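Local coordinates for protein beta-mannosidase (Trichoderma harzianum, PDB 4CVU) that probably hydrolyses terminal beta-mannosidic bonds at the non-reducing ends of mannosides, as a fungal member of glycoside hydrolase family 2, at residues A116-C121 with G126-Q131; G157-I162 with Q189-E194. All blocks are in the same frame, centred on the assembly; numbering follows the deposited sequence.

Contact 1 (A116-C121 with G126-Q131); sequences ATVKFC and GTPDNQ. With NA (sodium ion), chain B; NAG (2-acetamido-2-deoxy-beta-D-glucopyranose), chain C; NAG (2-acetamido-2-deoxy-beta-D-glucopyranose), chain D; MAN (alpha-D-mannopyranose), chain E.
Val-118 N donates to Gly-126 O at 2.8 Å in an antiparallel hydrogen-bonded pair, where the beta-hairpin of strands 116-120 and 123-126 runs out at the edge of a six-stranded sheet in the galactose-binding-like domain. Two residues along, beyond the end of strand 123-126, Ala-116 N still reaches Pro-128 O (3.1 Å, 153° at the hydrogen). Between these two bonds the CA of Thr-127 makes a CA-H...O contact of 3.2 Å with Ala-116 O. On one face the pyrrolidine ring of Pro-128 crosses Val-118 at about a right angle, its CD 3.8 Å from Val-118 CG2. That methyl lies anti to the carbonyl carbon, since CG1 holds the place anti to the backbone N (chi1 -176°), and Ala-116 CB meets the same ring more loosely. Trp-135 and Tyr-137 of strand 135-138 also pack on this proline. The other side of the hairpin carries sugar: Thr-117 OG1 donates to O6 of N-acetylglucosamine chain C at 2.9 Å. CG2 of Thr-127 lies against O4 of N-acetylglucosamine chain D. Replacing Thr-117 by a valine would probably leave that O6 of chain C without its hydroxyl donor and let the hydroxymethyl arm turn more easily. Strand 152-156 flanks strand 116-120 on its other edge, and its Asn-155 also hydrogen-bonds N-acetylglucosamine chain C through ND2. Beyond the proline, Asp-129 OD2 both accepts a hydrogen bond from mannose O4 and binds a sodium ion at 2.6 Å.

Contact 2 (G157-I162 with Q189-E194); sequences GSVPRI and QWVRKE. With NAG (2-acetamido-2-deoxy-beta-D-glucopyranose), chain C.
Lys-193 NZ is gripped by three groups, forming salt bridges with Asp-113 and Asp-197 and a hydrogen bond to the carbonyl of Pro-208. With the ammonium held there, the aliphatic part of the lysine is left to pack against Val-159 in the first turn of helix 159-168. Lys-193 CD approaches Val-159 CG2 at 4.0 Å, and CE follows along the same methyl. The chain leaves the backbone extended, CG anti to the backbone N (chi1 179°), and bends only at its last torsion (chi4 32°), turning NZ toward its anionic partners. CG1 of Val-159 faces both branches of Val-191, 4.1 Å from Val-191 CG2, the two valines crossing at about a right angle. Val-159 is thus a single apolar knuckle touched by two side chains that alternate along 189-194. Between them Arg-192 is the centre of an inverse gamma turn, closed by a weak bond from Lys-193 N to Val-191 O. Its guanidinium carries a salt bridge to Glu-467 and a cation-pi contact with Phe-449. Ser-158 stands at the N-cap position of helix 159-168, and Gly-157 CA passes 3.2 Å from O5 of N-acetylglucosamine chain C. The contact therefore sets the start of helix 159-168, just after strand 152-156, against the loop leading to strand 215-221, while Arg-192 leans on helix 458-475.

How the contacts relate
From the N terminus, strand 116-120 comes first and turns back through 123-126, so contact 1 closes a short hairpin with four residues between its segments. The chain then passes through strand 135-138 and strand 152-156 before contact 2 opens at 157-162; its return at 189-194 closes a longer loop that includes most of helix 159-168. The two loops follow in series and neither nest nor cross. Their second segments nevertheless meet: Gln-131 N probably bonds to Arg-192 O, and its OE1 to Glu-194 N. N-acetylglucosamine chain C touches both first segments, next to strand 116-120 and at Gly-157 just ahead of helix 159-168.

Contact 1 (A116-C121 with G126-Q131)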
loop_
_atom_site.group_PDB
_atom_site.type_symbol
_atom_site.label_atom_id
_atom_site.label_comp_id
_atom_site.label_asym_id
_atom_site.label_seq_id
_atom_site.Cartn_x
_atom_site.Cartn_y
_atom_site.Cartn_z
ATOM N N ALA A 116 -31.432 -16.103 -0.028
ATOM C CA ALA A 116 -30.883 -17.034 -1.011
ATOM C C ALA A 116 -32.014 -17.840 -1.691
ATOM O O ALA A 116 -33.135 -17.938 -1.199
ATOM C CB ALA A 116 -29.899 -17.969 -0.343
ATOM N N THR A 117 -31.692 -18.389 -2.844
ATOM C CA THR A 117 -32.599 -19.283 -3.538
ATOM C C THR A 117 -31.808 -20.570 -3.764
ATOM O O THR A 117 -30.835 -20.572 -4.511
ATOM C CB THR A 117 -33.072 -18.666 -4.870
ATOM O OG1 THR A 117 -33.747 -17.432 -4.610
ATOM C CG2 THR A 117 -34.020 -19.610 -5.625
ATOM N N VAL A 118 -32.206 -21.641 -3.088
ATOM C CA VAL A 118 -31.490 -22.908 -3.175
ATOM C C VAL A 118 -32.142 -23.772 -4.256
ATOM O O VAL A 118 -33.372 -23.925 -4.264
ATOM C CB VAL A 118 -31.532 -23.653 -1.824
ATOM C CG1 VAL A 118 -30.699 -24.927 -1.886
ATOM C CG2 VAL A 118 -31.050 -22.755 -0.688
ATOM N N LYS A 119 -31.321 -24.321 -5.152
ATOM C CA LYS A 119 -31.774 -25.201 -6.218
ATOM C C LYS A 119 -30.992 -26.498 -6.235
ATOM O O LYS A 119 -29.778 -26.503 -6.082
ATOM C CB LYS A 119 -31.631 -24.559 -7.596
ATOM C CG LYS A 119 -32.641 -23.483 -7.907
ATOM C CD LYS A 119 -32.591 -23.122 -9.384
ATOM C CE LYS A 119 -33.233 -21.769 -9.638
ATOM N NZ LYS A 119 -33.661 -21.592 -11.055
ATOM N N PHE A 120 -31.700 -27.597 -6.463
ATOM C CA PHE A 120 -31.092 -28.912 -6.521
ATOM C C PHE A 120 -31.660 -29.614 -7.760
ATOM O O PHE A 120 -32.882 -29.802 -7.888
ATOM C CB PHE A 120 -31.375 -29.698 -5.230
ATOM C CG PHE A 120 -30.532 -30.934 -5.074
ATOM C CD1 PHE A 120 -29.228 -30.847 -4.633
ATOM C CD2 PHE A 120 -31.035 -32.179 -5.384
ATOM C CE1 PHE A 120 -28.446 -31.975 -4.479
ATOM C CE2 PHE A 120 -30.254 -33.316 -5.239
ATOM C CZ PHE A 120 -28.965 -33.220 -4.784
ATOM N N CYS A 121 -30.760 -29.976 -8.668
ATOM C CA CYS A 121 -31.120 -30.420 -10.016
ATOM C C CYS A 121 -32.150 -29.474 -10.634
ATOM O O CYS A 121 -33.204 -29.906 -11.092
ATOM C CB CYS A 121 -31.646 -31.858 -9.990
ATOM S SG CYS A 121 -31.666 -32.605 -11.644
ATOM N N GLY A 126 -35.774 -24.289 -1.707
ATOM C CA GLY A 126 -35.849 -23.423 -0.529
ATOM C C GLY A 126 -35.434 -21.986 -0.762
ATOM O O GLY A 126 -34.664 -21.711 -1.664
ATOM N N THR A 127 -35.965 -21.075 0.052
ATOM C CA THR A 127 -35.633 -19.654 -0.055
ATOM C C THR A 127 -35.319 -19.045 1.315
ATOM O O THR A 127 -36.099 -18.226 1.818
ATOM C CB THR A 127 -36.745 -18.828 -0.756
ATOM O OG1 THR A 127 -37.992 -18.997 -0.083
ATOM C CG2 THR A 127 -36.885 -19.240 -2.200
ATOM N N PRO A 128 -34.161 -19.444 1.908
ATOM C CA PRO A 128 -33.727 -18.990 3.234
ATOM C C PRO A 128 -33.639 -17.467 3.356
ATOM O O PRO A 128 -33.235 -16.781 2.402
ATOM C CB PRO A 128 -32.330 -19.614 3.414
ATOM C CG PRO A 128 -32.045 -20.447 2.219
ATOM C CD PRO A 128 -33.243 -20.437 1.315
ATOM N N ASP A 129 -34.006 -16.937 4.514
ATOM C CA ASP A 129 -33.896 -15.496 4.753
ATOM C C ASP A 129 -33.473 -15.129 6.172
ATOM O O ASP A 129 -34.001 -14.196 6.763
ATOM C CB ASP A 129 -35.216 -14.823 4.413
ATOM C CG ASP A 129 -36.372 -15.329 5.270
ATOM O OD1 ASP A 129 -36.219 -16.344 5.992
ATOM O OD2 ASP A 129 -37.427 -14.675 5.218
ATOM N N ASN A 130 -32.521 -15.877 6.713
ATOM C CA ASN A 130 -31.991 -15.597 8.049
ATOM C C ASN A 130 -30.580 -16.105 8.181
ATOM O O ASN A 130 -30.326 -17.308 8.154
ATOM C CB ASN A 130 -32.885 -16.211 9.147
ATOM C CG ASN A 130 -32.609 -15.618 10.531
ATOM O OD1 ASN A 130 -31.451 -15.420 10.926
ATOM N ND2 ASN A 130 -33.662 -15.364 11.287
ATOM N N GLN A 131 -29.648 -15.178 8.341
ATOM C CA GLN A 131 -28.257 -15.523 8.554
ATOM C C GLN A 131 -28.064 -16.440 9.757
ATOM O O GLN A 131 -27.172 -17.257 9.758
ATOM C CB GLN A 131 -27.437 -14.237 8.784
ATOM C CG GLN A 131 -25.959 -14.467 8.952
ATOM C CD GLN A 131 -25.107 -13.186 9.075
ATOM O OE1 GLN A 131 -25.575 -12.044 9.009
ATOM N NE2 GLN A 131 -23.850 -13.405 9.321
HETATM NA NA NA B . -39.705 -15.216 6.348
HETATM C C1 NAG C . -31.223 -12.515 -6.489
HETATM C C2 NAG C . -32.113 -13.119 -7.605
HETATM C C3 NAG C . -33.565 -13.177 -7.154
HETATM C C4 NAG C . -33.716 -13.810 -5.773
HETATM C C5 NAG C . -32.698 -13.225 -4.761
HETATM C C6 NAG C . -32.705 -13.982 -3.414
HETATM C C7 NAG C . -31.289 -12.770 -9.859
HETATM C C8 NAG C . -31.225 -11.923 -11.096
HETATM N N2 NAG C . -32.020 -12.340 -8.835
HETATM O O3 NAG C . -34.298 -13.916 -8.120
HETATM O O4 NAG C . -35.036 -13.551 -5.317
HETATM O O5 NAG C . -31.384 -13.249 -5.290
HETATM O O6 NAG C . -32.130 -15.273 -3.526
HETATM O O7 NAG C . -30.672 -13.813 -9.822
HETATM C C1 NAG D . -35.747 -14.783 -5.026
HETATM C C2 NAG D . -36.935 -14.505 -4.106
HETATM C C3 NAG D . -37.722 -15.787 -3.807
HETATM C C4 NAG D . -38.033 -16.555 -5.081
HETATM C C5 NAG D . -36.744 -16.736 -5.904
HETATM C C6 NAG D . -37.011 -17.467 -7.212
HETATM C C7 NAG D . -36.565 -12.696 -2.460
HETATM C C8 NAG D . -37.095 -11.664 -3.367
HETATM N N2 NAG D . -36.497 -13.950 -2.847
HETATM O O3 NAG D . -38.892 -15.489 -3.081
HETATM O O4 NAG D . -38.549 -17.815 -4.691
HETATM O O5 NAG D . -36.201 -15.461 -6.202
HETATM O O6 NAG D . -37.803 -16.594 -7.969
HETATM O O7 NAG D . -36.145 -12.356 -1.339
HETATM C C1 MAN E . -41.540 -10.980 2.320
HETATM C C2 MAN E . -41.130 -10.216 3.577
HETATM C C3 MAN E . -39.655 -10.481 3.889
HETATM C C4 MAN E . -39.382 -11.988 3.951
HETATM C C5 MAN E . -39.833 -12.642 2.639
HETATM C C6 MAN E . -39.658 -14.161 2.626
HETATM O O2 MAN E . -41.918 -10.621 4.683
HETATM O O3 MAN E . -39.342 -9.873 5.112
HETATM O O4 MAN E . -38.020 -12.238 4.178
HETATM O O5 MAN E . -41.201 -12.352 2.422
HETATM O O6 MAN E . -39.806 -14.675 1.320
HETATM O O HOH W 1 -39.176 -16.768 4.940
#

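Contact 2 (G157-I162 with Q189-E194)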
loop_
_atom_site.group_PDB
_atom_site.type_symbol
_atom_site.label_atom_id
_atom_site.label_comp_id
_atom_site.label_asym_id
_atom_site.label_seq_id
_atom_site.Cartn_x
_atom_site.Cartn_y
_atom_site.Cartn_z
ATOM N N GLY A 157 -28.984 -13.026 -2.853
ATOM C CA GLY A 157 -29.443 -11.696 -3.256
ATOM C C GLY A 157 -28.513 -10.563 -2.886
ATOM O O GLY A 157 -27.621 -10.706 -2.047
ATOM N N SER A 158 -28.709 -9.428 -3.547
ATOM C CA SER A 158 -28.208 -8.150 -3.092
ATOM C C SER A 158 -29.113 -7.743 -1.926
ATOM O O SER A 158 -30.306 -7.599 -2.117
ATOM C CB SER A 158 -28.294 -7.121 -4.199
ATOM O OG SER A 158 -27.954 -5.838 -3.732
ATOM N N VAL A 159 -28.539 -7.601 -0.717
ATOM C CA VAL A 159 -29.350 -7.354 0.463
ATOM C C VAL A 159 -29.941 -5.929 0.521
ATOM O O VAL A 159 -31.120 -5.766 0.876
ATOM C CB VAL A 159 -28.633 -7.753 1.762
ATOM C CG1 VAL A 159 -29.495 -7.502 2.993
ATOM C CG2 VAL A 159 -28.255 -9.225 1.741
ATOM N N PRO A 160 -29.144 -4.892 0.184
ATOM C CA PRO A 160 -29.645 -3.532 0.107
ATOM C C PRO A 160 -30.839 -3.387 -0.826
ATOM O O PRO A 160 -31.788 -2.680 -0.515
ATOM C CB PRO A 160 -28.471 -2.782 -0.494
ATOM C CG PRO A 160 -27.282 -3.480 0.035
ATOM C CD PRO A 160 -27.672 -4.924 0.091
ATOM N N ARG A 161 -30.759 -4.044 -1.967
ATOM C CA ARG A 161 -31.839 -3.984 -2.963
ATOM C C ARG A 161 -33.108 -4.610 -2.421
ATOM O O ARG A 161 -34.184 -4.033 -2.546
ATOM C CB ARG A 161 -31.437 -4.688 -4.259
ATOM C CG ARG A 161 -32.543 -4.675 -5.311
ATOM C CD ARG A 161 -31.979 -4.857 -6.706
ATOM N NE ARG A 161 -31.437 -6.194 -6.862
ATOM C CZ ARG A 161 -30.452 -6.532 -7.690
ATOM N NH1 ARG A 161 -29.845 -5.646 -8.447
ATOM N NH2 ARG A 161 -30.052 -7.783 -7.729
ATOM N N ILE A 162 -32.970 -5.773 -1.793
ATOM C CA ILE A 162 -34.117 -6.465 -1.239
ATOM C C ILE A 162 -34.740 -5.659 -0.072
ATOM O O ILE A 162 -35.953 -5.478 -0.032
ATOM C CB ILE A 162 -33.758 -7.905 -0.833
ATOM C CG1 ILE A 162 -33.388 -8.751 -2.059
ATOM C CG2 ILE A 162 -34.912 -8.603 -0.150
ATOM C CD1 ILE A 162 -32.821 -10.114 -1.709
ATOM N N GLN A 189 -33.240 -2.764 9.526
ATOM C CA GLN A 189 -34.168 -3.345 10.485
ATOM C C GLN A 189 -35.016 -4.477 9.858
ATOM O O GLN A 189 -35.581 -5.310 10.578
ATOM C CB GLN A 189 -35.061 -2.242 11.085
ATOM C CG GLN A 189 -36.136 -1.654 10.172
ATOM C CD GLN A 189 -35.666 -0.478 9.346
ATOM O OE1 GLN A 189 -34.467 -0.347 9.029
ATOM N NE2 GLN A 189 -36.627 0.372 8.927
ATOM N N TRP A 190 -35.100 -4.490 8.526
ATOM C CA TRP A 190 -35.964 -5.439 7.792
ATOM C C TRP A 190 -35.301 -6.778 7.514
ATOM O O TRP A 190 -35.955 -7.691 7.045
ATOM C CB TRP A 190 -36.470 -4.818 6.453
ATOM C CG TRP A 190 -37.541 -3.852 6.717
ATOM C CD1 TRP A 190 -37.464 -2.497 6.643
ATOM C CD2 TRP A 190 -38.841 -4.156 7.204
ATOM N NE1 TRP A 190 -38.651 -1.926 7.029
ATOM C CE2 TRP A 190 -39.514 -2.930 7.383
ATOM C CE3 TRP A 190 -39.525 -5.355 7.473
ATOM C CZ2 TRP A 190 -40.833 -2.867 7.836
ATOM C CZ3 TRP A 190 -40.843 -5.291 7.910
ATOM C CH2 TRP A 190 -41.477 -4.057 8.092
ATOM N N VAL A 191 -34.014 -6.912 7.819
ATOM C CA VAL A 191 -33.308 -8.157 7.472
ATOM C C VAL A 191 -32.620 -8.795 8.668
ATOM O O VAL A 191 -31.908 -8.135 9.403
ATOM C CB VAL A 191 -32.336 -7.964 6.303
ATOM C CG1 VAL A 191 -31.342 -6.831 6.572
ATOM C CG2 VAL A 191 -31.593 -9.261 6.010
ATOM N N ARG A 192 -32.822 -10.093 8.845
ATOM C CA ARG A 192 -32.112 -10.850 9.861
ATOM C C ARG A 192 -30.713 -11.218 9.350
ATOM O O ARG A 192 -30.450 -12.349 8.914
ATOM C CB ARG A 192 -32.926 -12.095 10.240
ATOM C CG ARG A 192 -34.302 -11.779 10.755
ATOM C CD ARG A 192 -34.281 -10.769 11.861
ATOM N NE ARG A 192 -33.261 -11.120 12.850
ATOM C CZ ARG A 192 -32.533 -10.257 13.557
ATOM N NH1 ARG A 192 -32.678 -8.940 13.424
ATOM N NH2 ARG A 192 -31.647 -10.716 14.438
ATOM N N LYS A 193 -29.834 -10.210 9.429
ATOM C CA LYS A 193 -28.437 -10.251 8.985
ATOM C C LYS A 193 -27.698 -9.381 9.984
ATOM O O LYS A 193 -28.258 -8.425 10.596
ATOM C CB LYS A 193 -28.281 -9.723 7.528
ATOM C CG LYS A 193 -26.846 -9.706 6.955
ATOM C CD LYS A 193 -26.832 -9.544 5.435
ATOM C CE LYS A 193 -25.431 -9.343 4.813
ATOM N NZ LYS A 193 -24.351 -10.049 5.550
ATOM N N GLU A 194 -26.442 -9.723 10.173
ATOM C CA GLU A 194 -25.547 -9.072 11.126
ATOM C C GLU A 194 -25.607 -7.606 10.805
ATOM O O GLU A 194 -25.325 -7.165 9.728
ATOM C CB GLU A 194 -24.133 -9.681 10.973
ATOM C CG GLU A 194 -22.995 -8.955 11.651
ATOM C CD GLU A 194 -21.650 -9.699 11.616
ATOM O OE1 GLU A 194 -21.049 -9.710 10.565
ATOM O OE2 GLU A 194 -21.195 -10.231 12.606
HETATM C C1 NAG C . -31.223 -12.515 -6.489
HETATM C C2 NAG C . -32.113 -13.119 -7.605
HETATM C C3 NAG C . -33.565 -13.177 -7.154
HETATM C C4 NAG C . -33.716 -13.810 -5.773
HETATM C C5 NAG C . -32.698 -13.225 -4.761
HETATM C C6 NAG C . -32.705 -13.982 -3.414
HETATM C C7 NAG C . -31.289 -12.770 -9.859
HETATM C C8 NAG C . -31.225 -11.923 -11.096
HETATM N N2 NAG C . -32.020 -12.340 -8.835
HETATM O O3 NAG C . -34.298 -13.916 -8.120
HETATM O O4 NAG C . -35.036 -13.551 -5.317
HETATM O O5 NAG C . -31.384 -13.249 -5.290
HETATM O O6 NAG C . -32.130 -15.273 -3.526
HETATM O O7 NAG C . -30.672 -13.813 -9.822
#